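Local structure of polyhedrin (Antheraea mylitta cypovirus 4, 5A9C) at residues Y32-A44 with A53-L66. The protein is the polyhedrin of an insect cypovirus, and probably packs into the microcrystalline occlusion bodies (polyhedra) that enclose virus particles. Numbering follows the deposited sequence.
Sequences YVQDAMMRVVVFA and AFDYVFPDYLKVFL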
loop_
_atom_site.group_PDB
_atom_site.type_symbol
_atom_site.label_atom_id
_atom_site.label_comp_id
_atom_site.label_asym_id
_atom_site.label_seq_id
_atom_site.Cartn_x
_atom_site.Cartn_y
_atom_site.Cartn_z
ATOM N N TYR A 32 -17.713 -16.141 -8.598
ATOM C CA TYR A 32 -17.021 -17.306 -8.049
ATOM C C TYR A 32 -15.875 -17.789 -8.932
ATOM O O TYR A 32 -15.144 -18.702 -8.556
ATOM C CB TYR A 32 -18.004 -18.447 -7.764
ATOM C CG TYR A 32 -19.003 -18.115 -6.680
ATOM C CD1 TYR A 32 -18.689 -18.295 -5.341
ATOM C CD2 TYR A 32 -20.260 -17.617 -6.998
ATOM C CE1 TYR A 32 -19.599 -17.991 -4.347
ATOM C CE2 TYR A 32 -21.176 -17.310 -6.014
ATOM C CZ TYR A 32 -20.841 -17.499 -4.690
ATOM O OH TYR A 32 -21.750 -17.195 -3.707
ATOM N N VAL A 33 -15.719 -17.175 -10.101
ATOM C CA VAL A 33 -14.572 -17.458 -10.959
ATOM C C VAL A 33 -13.296 -16.940 -10.294
ATOM O O VAL A 33 -13.323 -15.935 -9.586
ATOM C CB VAL A 33 -14.754 -16.845 -12.365
ATOM C CG1 VAL A 33 -13.514 -17.063 -13.219
ATOM C CG2 VAL A 33 -15.975 -17.450 -13.044
ATOM N N GLN A 34 -12.183 -17.630 -10.521
ATOM C CA GLN A 34 -10.952 -17.387 -9.762
ATOM C C GLN A 34 -10.381 -15.965 -9.827
ATOM O O GLN A 34 -9.755 -15.507 -8.873
ATOM C CB GLN A 34 -9.880 -18.415 -10.136
ATOM C CG GLN A 34 -10.186 -19.814 -9.624
ATOM C CD GLN A 34 -9.216 -20.850 -10.148
ATOM O OE1 GLN A 34 -8.209 -20.516 -10.774
ATOM N NE2 GLN A 34 -9.515 -22.121 -9.899
ATOM N N ASP A 35 -10.586 -15.271 -10.940
ATOM C CA ASP A 35 -10.093 -13.902 -11.054
ATOM C C ASP A 35 -11.227 -12.890 -10.960
ATOM O O ASP A 35 -11.099 -11.751 -11.416
ATOM C CB ASP A 35 -9.308 -13.706 -12.354
ATOM C CG ASP A 35 -10.198 -13.693 -13.578
ATOM O OD1 ASP A 35 -11.205 -14.432 -13.593
ATOM O OD2 ASP A 35 -9.888 -12.939 -14.527
ATOM N N ALA A 36 -12.336 -13.309 -10.362
ATOM C CA ALA A 36 -13.477 -12.425 -10.179
ATOM C C ALA A 36 -13.143 -11.321 -9.188
ATOM O O ALA A 36 -12.227 -11.454 -8.373
ATOM C CB ALA A 36 -14.696 -13.213 -9.707
ATOM N N MET A 37 -13.888 -10.226 -9.267
ATOM C CA MET A 37 -13.727 -9.137 -8.322
ATOM C C MET A 37 -14.571 -9.370 -7.077
ATOM O O MET A 37 -15.658 -9.947 -7.144
ATOM C CB MET A 37 -14.098 -7.801 -8.971
ATOM C CG MET A 37 -13.195 -7.408 -10.127
ATOM S SD MET A 37 -11.480 -7.157 -9.624
ATOM C CE MET A 37 -11.645 -5.672 -8.641
ATOM N N MET A 38 -14.048 -8.934 -5.937
ATOM C CA MET A 38 -14.818 -8.877 -4.706
ATOM C C MET A 38 -15.038 -7.412 -4.361
ATOM O O MET A 38 -14.363 -6.533 -4.900
ATOM C CB MET A 38 -14.085 -9.596 -3.570
ATOM C CG MET A 38 -14.110 -11.113 -3.678
ATOM S SD MET A 38 -12.955 -11.907 -2.543
ATOM C CE MET A 38 -11.400 -11.450 -3.304
ATOM N N ARG A 39 -15.988 -7.140 -3.476
ATOM C CA ARG A 39 -16.278 -5.763 -3.119
ATOM C C ARG A 39 -16.585 -5.633 -1.642
ATOM O O ARG A 39 -17.531 -6.238 -1.135
ATOM C CB ARG A 39 -17.440 -5.219 -3.953
ATOM C CG ARG A 39 -17.588 -3.706 -3.880
ATOM C CD ARG A 39 -18.539 -3.208 -4.951
ATOM N NE ARG A 39 -18.518 -1.755 -5.073
ATOM C CZ ARG A 39 -19.050 -1.090 -6.093
ATOM N NH1 ARG A 39 -19.638 -1.751 -7.083
ATOM N NH2 ARG A 39 -18.988 0.234 -6.130
ATOM N N VAL A 40 -15.769 -4.845 -0.954
ATOM C CA VAL A 40 -15.985 -4.571 0.457
ATOM C C VAL A 40 -16.174 -3.077 0.633
ATOM O O VAL A 40 -15.401 -2.279 0.102
ATOM C CB VAL A 40 -14.803 -5.055 1.317
ATOM C CG1 VAL A 40 -14.961 -4.584 2.757
ATOM C CG2 VAL A 40 -14.705 -6.567 1.267
ATOM N N VAL A 41 -17.220 -2.701 1.357
ATOM C CA VAL A 41 -17.492 -1.297 1.598
ATOM C C VAL A 41 -17.663 -1.028 3.083
ATOM O O VAL A 41 -18.386 -1.745 3.779
ATOM C CB VAL A 41 -18.753 -0.827 0.854
ATOM C CG1 VAL A 41 -18.943 0.674 1.037
ATOM C CG2 VAL A 41 -18.661 -1.186 -0.630
ATOM N N VAL A 42 -16.984 0.008 3.561
ATOM C CA VAL A 42 -17.138 0.460 4.932
ATOM C C VAL A 42 -17.933 1.762 4.922
ATOM O O VAL A 42 -17.449 2.792 4.448
ATOM C CB VAL A 42 -15.772 0.691 5.607
ATOM C CG1 VAL A 42 -15.960 1.131 7.056
ATOM C CG2 VAL A 42 -14.922 -0.571 5.532
ATOM N N PHE A 43 -19.161 1.706 5.427
ATOM C CA PHE A 43 -20.030 2.877 5.475
ATOM C C PHE A 43 -19.936 3.524 6.846
ATOM O O PHE A 43 -20.363 2.932 7.832
ATOM C CB PHE A 43 -21.491 2.477 5.249
ATOM C CG PHE A 43 -21.785 1.938 3.882
ATOM C CD1 PHE A 43 -22.024 2.797 2.822
ATOM C CD2 PHE A 43 -21.868 0.571 3.664
ATOM C CE1 PHE A 43 -22.318 2.303 1.566
ATOM C CE2 PHE A 43 -22.160 0.071 2.411
ATOM C CZ PHE A 43 -22.390 0.940 1.360
ATOM N N ALA A 44 -19.394 4.736 6.910
ATOM C CA ALA A 44 -19.314 5.468 8.172
ATOM C C ALA A 44 -20.549 6.343 8.371
ATOM O O ALA A 44 -20.920 7.110 7.483
ATOM C CB ALA A 44 -18.045 6.314 8.223
ATOM N N ALA A 53 -18.390 6.615 2.596
ATOM C CA ALA A 53 -18.142 5.231 2.224
ATOM C C ALA A 53 -16.716 5.023 1.730
ATOM O O ALA A 53 -16.208 5.797 0.921
ATOM C CB ALA A 53 -19.143 4.782 1.163
ATOM N N PHE A 54 -16.074 3.981 2.247
ATOM C CA PHE A 54 -14.793 3.526 1.729
ATOM C C PHE A 54 -15.033 2.243 0.944
ATOM O O PHE A 54 -15.241 1.175 1.521
ATOM C CB PHE A 54 -13.797 3.306 2.867
ATOM C CG PHE A 54 -13.562 4.533 3.701
ATOM C CD1 PHE A 54 -14.412 4.847 4.749
ATOM C CD2 PHE A 54 -12.513 5.392 3.416
ATOM C CE1 PHE A 54 -14.209 5.983 5.508
ATOM C CE2 PHE A 54 -12.307 6.529 4.172
ATOM C CZ PHE A 54 -13.155 6.825 5.218
ATOM N N ASP A 55 -15.008 2.370 -0.379
ATOM C CA ASP A 55 -15.444 1.317 -1.289
ATOM C C ASP A 55 -14.252 0.655 -1.975
ATOM O O ASP A 55 -13.557 1.287 -2.770
ATOM C CB ASP A 55 -16.371 1.931 -2.336
ATOM C CG ASP A 55 -17.081 0.895 -3.179
ATOM O OD1 ASP A 55 -16.664 -0.280 -3.179
ATOM O OD2 ASP A 55 -18.059 1.274 -3.853
ATOM N N TYR A 56 -14.024 -0.620 -1.667
ATOM C CA TYR A 56 -12.875 -1.346 -2.199
ATOM C C TYR A 56 -13.306 -2.461 -3.144
ATOM O O TYR A 56 -14.134 -3.297 -2.791
ATOM C CB TYR A 56 -12.044 -1.958 -1.066
ATOM C CG TYR A 56 -11.603 -0.976 -0.002
ATOM C CD1 TYR A 56 -12.404 -0.715 1.099
ATOM C CD2 TYR A 56 -10.384 -0.316 -0.099
ATOM C CE1 TYR A 56 -12.010 0.175 2.077
ATOM C CE2 TYR A 56 -9.978 0.582 0.871
ATOM C CZ TYR A 56 -10.797 0.824 1.959
ATOM O OH TYR A 56 -10.403 1.713 2.929
ATOM N N VAL A 57 -12.741 -2.470 -4.346
ATOM C CA VAL A 57 -12.871 -3.622 -5.229
ATOM C C VAL A 57 -11.496 -4.250 -5.436
ATOM O O VAL A 57 -10.501 -3.542 -5.595
ATOM C CB VAL A 57 -13.540 -3.272 -6.574
ATOM C CG1 VAL A 57 -14.942 -2.732 -6.333
ATOM C CG2 VAL A 57 -12.710 -2.263 -7.354
ATOM N N PHE A 58 -11.455 -5.578 -5.423
ATOM C CA PHE A 58 -10.198 -6.322 -5.391
ATOM C C PHE A 58 -10.458 -7.779 -5.754
ATOM O O PHE A 58 -11.510 -8.321 -5.419
ATOM C CB PHE A 58 -9.599 -6.258 -3.986
ATOM C CG PHE A 58 -10.489 -6.853 -2.928
ATOM C CD1 PHE A 58 -11.573 -6.142 -2.436
ATOM C CD2 PHE A 58 -10.253 -8.125 -2.440
ATOM C CE1 PHE A 58 -12.400 -6.688 -1.471
ATOM C CE2 PHE A 58 -11.073 -8.677 -1.472
ATOM C CZ PHE A 58 -12.149 -7.953 -0.986
ATOM N N PRO A 59 -9.497 -8.421 -6.432
ATOM C CA PRO A 59 -9.685 -9.790 -6.927
ATOM C C PRO A 59 -9.282 -10.923 -5.975
ATOM O O PRO A 59 -9.813 -12.025 -6.120
ATOM C CB PRO A 59 -8.792 -9.826 -8.167
ATOM C CG PRO A 59 -7.683 -8.891 -7.834
ATOM C CD PRO A 59 -8.306 -7.780 -7.015
ATOM N N ASP A 60 -8.375 -10.677 -5.035
ATOM C CA ASP A 60 -7.826 -11.777 -4.238
ATOM C C ASP A 60 -7.932 -11.596 -2.725
ATOM O O ASP A 60 -8.398 -12.492 -2.017
ATOM C CB ASP A 60 -6.372 -12.042 -4.633
ATOM C CG ASP A 60 -6.244 -12.549 -6.055
ATOM O OD1 ASP A 60 -6.859 -13.590 -6.370
ATOM O OD2 ASP A 60 -5.531 -11.907 -6.852
ATOM N N TYR A 61 -7.483 -10.450 -2.227
ATOM C CA TYR A 61 -7.537 -10.185 -0.795
ATOM C C TYR A 61 -7.520 -8.694 -0.504
ATOM O O TYR A 61 -7.026 -7.890 -1.298
ATOM C CB TYR A 61 -6.380 -10.878 -0.064
ATOM C CG TYR A 61 -5.017 -10.399 -0.503
ATOM C CD1 TYR A 61 -4.405 -9.315 0.119
ATOM C CD2 TYR A 61 -4.346 -11.019 -1.547
ATOM C CE1 TYR A 61 -3.162 -8.868 -0.289
ATOM C CE2 TYR A 61 -3.102 -10.580 -1.961
ATOM C CZ TYR A 61 -2.516 -9.504 -1.329
ATOM O OH TYR A 61 -1.276 -9.065 -1.739
ATOM N N LEU A 62 -8.068 -8.332 0.646
ATOM C CA LEU A 62 -8.117 -6.944 1.062
ATOM C C LEU A 62 -7.726 -6.821 2.526
ATOM O O LEU A 62 -8.305 -7.481 3.388
ATOM C CB LEU A 62 -9.525 -6.382 0.852
ATOM C CG LEU A 62 -9.787 -4.978 1.403
ATOM C CD1 LEU A 62 -9.024 -3.927 0.608
ATOM C CD2 LEU A 62 -11.278 -4.677 1.399
ATOM N N LYS A 63 -6.730 -5.983 2.792
ATOM C CA LYS A 63 -6.350 -5.620 4.151
ATOM C C LYS A 63 -6.569 -4.125 4.333
ATOM O O LYS A 63 -5.956 -3.314 3.638
ATOM C CB LYS A 63 -4.882 -5.970 4.413
ATOM C CG LYS A 63 -4.563 -7.449 4.295
ATOM C CD LYS A 63 -3.069 -7.699 4.429
ATOM C CE LYS A 63 -2.289 -6.905 3.393
ATOM N NZ LYS A 63 -0.825 -7.142 3.490
ATOM N N VAL A 64 -7.447 -3.757 5.259
ATOM C CA VAL A 64 -7.784 -2.354 5.454
ATOM C C VAL A 64 -7.459 -1.867 6.857
ATOM O O VAL A 64 -7.737 -2.547 7.839
ATOM C CB VAL A 64 -9.285 -2.092 5.201
ATOM C CG1 VAL A 64 -9.633 -0.645 5.522
ATOM C CG2 VAL A 64 -9.643 -2.422 3.769
ATOM N N PHE A 65 -6.854 -0.687 6.935
ATOM C CA PHE A 65 -6.754 0.043 8.192
ATOM C C PHE A 65 -7.168 1.481 7.955
ATOM O O PHE A 65 -6.485 2.231 7.257
ATOM C CB PHE A 65 -5.340 -0.003 8.777
ATOM C CG PHE A 65 -5.153 0.906 9.972
ATOM C CD1 PHE A 65 -5.674 0.565 11.208
ATOM C CD2 PHE A 65 -4.467 2.106 9.852
ATOM C CE1 PHE A 65 -5.512 1.396 12.305
ATOM C CE2 PHE A 65 -4.298 2.941 10.948
ATOM C CZ PHE A 65 -4.821 2.585 12.174
ATOM N N LEU A 66 -8.307 1.857 8.522
ATOM C CA LEU A 66 -8.774 3.228 8.435
ATOM C C LEU A 66 -8.347 3.974 9.691
ATOM O O LEU A 66 -8.775 3.636 10.796
ATOM C CB LEU A 66 -10.296 3.259 8.273
ATOM C CG LEU A 66 -10.799 2.605 6.979
ATOM C CD1 LEU A 66 -12.311 2.410 7.000
ATOM C CD2 LEU A 66 -10.366 3.413 5.758
#
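A53 lays its methyl group against F43, CB 3.9 Å from ring atom CD1, a non-hydrogen-bonded pair in an antiparallel ladder that shows how a beta hairpin sorts its side chains between two faces. F54 is bonded both ways to V42 through the backbone, as are Y56 to V40 and F58 to M38. Between these rungs D55 faces V41 on the side of the sheet that also carries F43, A53, R39 and V57. Its carboxylate and the guanidinium of R39 form a side-on salt bridge: R39 NE to D55 OD1 (3.0 Å) and R39 NH2 to D55 OD2 (2.7 Å), both nearly straight (163°), with the two planes only 27° apart. R39 gets there with CG anti to its backbone N (chi1 -166°) and an extended chain. OD2 of D55 also hydrogen-bonds Y191 OH, so this buried oxygen has a second partner besides R39. V57 runs beside the aliphatic part of R39, while CE of M37 reaches CB of V57. On the other face the F58 ring is sandwiched: CB of M38 lies over one side, 3.9 Å from the centroid, a CH-pi contact, and CB of L62 over the other. CG2 of V40 meets the ring edge. P59 offers its CB to SD of M37, and the chain then turns back over the hairpin. From the returning strand L62 drops CD2 to within 3.5 Å of V40 CB, and L66 meets V42 tip to tip, CD1 to CG1 (3.9 Å). Strand 61-66 runs nearly along strand 38-44 but belongs to a second sheet, whose strand 145-151 also touches V40 and F58. The hairpin face of M38, V40, V42 and F58 thus packs on L62 and L66, the apolar interface of two packed antiparallel sheets.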